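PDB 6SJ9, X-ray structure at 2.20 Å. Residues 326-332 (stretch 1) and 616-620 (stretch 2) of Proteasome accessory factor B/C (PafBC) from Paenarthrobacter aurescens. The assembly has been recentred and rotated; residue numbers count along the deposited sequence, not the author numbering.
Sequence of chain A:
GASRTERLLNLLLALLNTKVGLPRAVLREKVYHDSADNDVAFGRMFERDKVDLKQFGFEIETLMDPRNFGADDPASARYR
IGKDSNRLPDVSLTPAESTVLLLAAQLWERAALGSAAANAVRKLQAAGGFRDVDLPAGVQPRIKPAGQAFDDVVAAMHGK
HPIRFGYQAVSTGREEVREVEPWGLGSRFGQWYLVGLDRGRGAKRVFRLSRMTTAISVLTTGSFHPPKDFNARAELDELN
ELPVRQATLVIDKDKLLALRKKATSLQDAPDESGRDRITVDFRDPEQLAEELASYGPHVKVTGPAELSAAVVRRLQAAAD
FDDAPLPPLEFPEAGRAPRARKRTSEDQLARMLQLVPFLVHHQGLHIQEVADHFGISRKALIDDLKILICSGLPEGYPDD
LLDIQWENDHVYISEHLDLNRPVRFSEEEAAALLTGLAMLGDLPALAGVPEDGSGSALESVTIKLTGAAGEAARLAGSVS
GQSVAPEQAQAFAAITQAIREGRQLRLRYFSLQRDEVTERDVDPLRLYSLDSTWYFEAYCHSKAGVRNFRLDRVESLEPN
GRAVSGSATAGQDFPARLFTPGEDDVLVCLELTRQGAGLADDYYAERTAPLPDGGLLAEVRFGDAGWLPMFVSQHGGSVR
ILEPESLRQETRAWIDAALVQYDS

Stretch 1, residues 326-332: LPPLEFP
Stretch 2, residues 616-620: LLAEV

Leu-617 is the centre of the contact. Its CA-to-CB bond points toward stretch 1, and the side chain is an m,t rotamer (chi1 -55°, chi2 -179°). Pro-327 and Phe-331 meet it through apolar groups. Pro-327 CG lies 3.6 Å from Leu-617 CD2; the proline ring is C-gamma endo. Phe-331 CE1 lies 3.8 Å from Leu-617 CB, and Leu-617 CD1 sits over one face of the ring. Phe-331 has chi1 -72° and chi2 -84°, which bring the ring nearer although its CA-to-CB bond runs sideways. Leu-329 (chi1 -76°, chi2 164°) adds a looser contact, CD2 to Leu-617 CD1 at 4.3 Å.

Stretch 2 is an extended strand. Stretch 1 is an irregular loop, mostly extended, with Leu-329 at phi/psi -84/64. There the backbone bends, and a weak hydrogen bond joins Glu-330 N to Pro-328 O at 2.9 Å. In register, Leu-329 CA and Leu-617 CA are 7.5 Å apart. No hydrogen bond crosses between the stretches; the contact is van der Waals packing and buries 276 Å², both sides summed.

Pro-328 O lies 3.3 Å from Leu-617 CD1, a contact with a methyl. Further out, Phe-331 CZ reaches Glu-619 CB at 4.1 Å. Glu-619 is t,t with chi3 -98°; its carboxylate oxygens are hydrogen-bonded elsewhere in the structure. Ala-618 points away.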

# COMPACT_ATOMS: atom_id res chain seq x y z
N LEU A 326 26.94 -19.76 -2.89
CA LEU A 326 25.54 -20.13 -2.80
C LEU A 326 25.33 -21.03 -1.60
O LEU A 326 26.06 -22.02 -1.45
CB LEU A 326 25.09 -20.87 -4.07
CG LEU A 326 25.19 -20.19 -5.43
CD1 LEU A 326 24.87 -21.18 -6.55
CD2 LEU A 326 24.30 -18.98 -5.53
N PRO A 327 24.37 -20.74 -0.73
CA PRO A 327 24.01 -21.68 0.33
C PRO A 327 23.31 -22.89 -0.27
O PRO A 327 22.89 -22.86 -1.44
CB PRO A 327 23.07 -20.85 1.22
CG PRO A 327 22.36 -20.02 0.25
CD PRO A 327 23.41 -19.62 -0.78
N PRO A 328 23.19 -23.99 0.48
CA PRO A 328 22.45 -25.13 -0.05
C PRO A 328 20.96 -24.84 0.00
O PRO A 328 20.44 -24.28 0.97
CB PRO A 328 22.83 -26.28 0.90
CG PRO A 328 23.73 -25.69 1.97
CD PRO A 328 23.60 -24.19 1.88
N LEU A 329 20.27 -25.26 -1.05
CA LEU A 329 18.85 -25.02 -1.19
C LEU A 329 18.04 -26.08 -0.44
O LEU A 329 17.26 -26.82 -1.02
CB LEU A 329 18.52 -25.07 -2.67
CG LEU A 329 18.97 -23.79 -3.33
CD1 LEU A 329 19.02 -23.99 -4.83
CD2 LEU A 329 18.00 -22.73 -2.93
N GLU A 330 18.20 -26.10 0.88
CA GLU A 330 17.56 -27.10 1.72
C GLU A 330 16.40 -26.46 2.47
O GLU A 330 16.63 -25.61 3.34
CB GLU A 330 18.55 -27.76 2.68
CG GLU A 330 19.46 -28.81 2.03
CD GLU A 330 20.67 -29.18 2.90
OE1 GLU A 330 21.75 -28.57 2.73
OE2 GLU A 330 20.54 -30.08 3.76
N PHE A 331 15.18 -26.85 2.14
CA PHE A 331 14.08 -26.28 2.91
C PHE A 331 13.58 -27.31 3.93
O PHE A 331 13.56 -28.51 3.62
CB PHE A 331 12.92 -25.86 2.00
CG PHE A 331 13.21 -24.64 1.16
CD1 PHE A 331 13.03 -23.36 1.68
CD2 PHE A 331 13.65 -24.76 -0.15
CE1 PHE A 331 13.29 -22.24 0.93
CE2 PHE A 331 13.91 -23.64 -0.90
CZ PHE A 331 13.73 -22.38 -0.36
N PRO A 332 13.20 -26.93 5.16
CA PRO A 332 12.65 -27.92 6.09
C PRO A 332 11.27 -28.38 5.63
O PRO A 332 10.67 -27.83 4.71
CB PRO A 332 12.55 -27.15 7.42
CG PRO A 332 13.42 -25.95 7.25
CD PRO A 332 13.34 -25.61 5.79
N LEU A 616 17.84 -16.04 5.84
CA LEU A 616 16.98 -17.16 5.47
C LEU A 616 16.91 -17.31 3.96
O LEU A 616 17.11 -16.36 3.21
CB LEU A 616 15.56 -17.02 6.00
CG LEU A 616 14.76 -15.76 5.68
CD1 LEU A 616 13.31 -16.05 5.72
CD2 LEU A 616 15.06 -14.74 6.71
N LEU A 617 16.65 -18.55 3.53
CA LEU A 617 16.17 -18.83 2.20
C LEU A 617 14.69 -18.59 2.13
O LEU A 617 13.95 -18.92 3.06
CB LEU A 617 16.44 -20.27 1.78
CG LEU A 617 17.86 -20.83 1.84
CD1 LEU A 617 17.84 -22.29 1.34
CD2 LEU A 617 18.84 -19.98 1.04
N ALA A 618 14.23 -18.08 1.00
CA ALA A 618 12.81 -17.79 0.86
C ALA A 618 12.38 -17.98 -0.58
O ALA A 618 12.94 -17.36 -1.49
CB ALA A 618 12.50 -16.37 1.33
N GLU A 619 11.42 -18.84 -0.78
CA GLU A 619 10.81 -19.08 -2.07
C GLU A 619 9.57 -18.20 -2.19
O GLU A 619 8.64 -18.34 -1.39
CB GLU A 619 10.47 -20.56 -2.14
CG GLU A 619 10.07 -21.10 -3.45
CD GLU A 619 9.81 -22.58 -3.33
OE1 GLU A 619 10.72 -23.37 -3.68
OE2 GLU A 619 8.72 -22.94 -2.83
N VAL A 620 9.55 -17.27 -3.14
CA VAL A 620 8.45 -16.31 -3.26
C VAL A 620 7.95 -16.28 -4.71
O VAL A 620 8.72 -16.49 -5.65
CB VAL A 620 8.87 -14.88 -2.82
CG1 VAL A 620 9.38 -14.90 -1.38
CG2 VAL A 620 9.92 -14.34 -3.69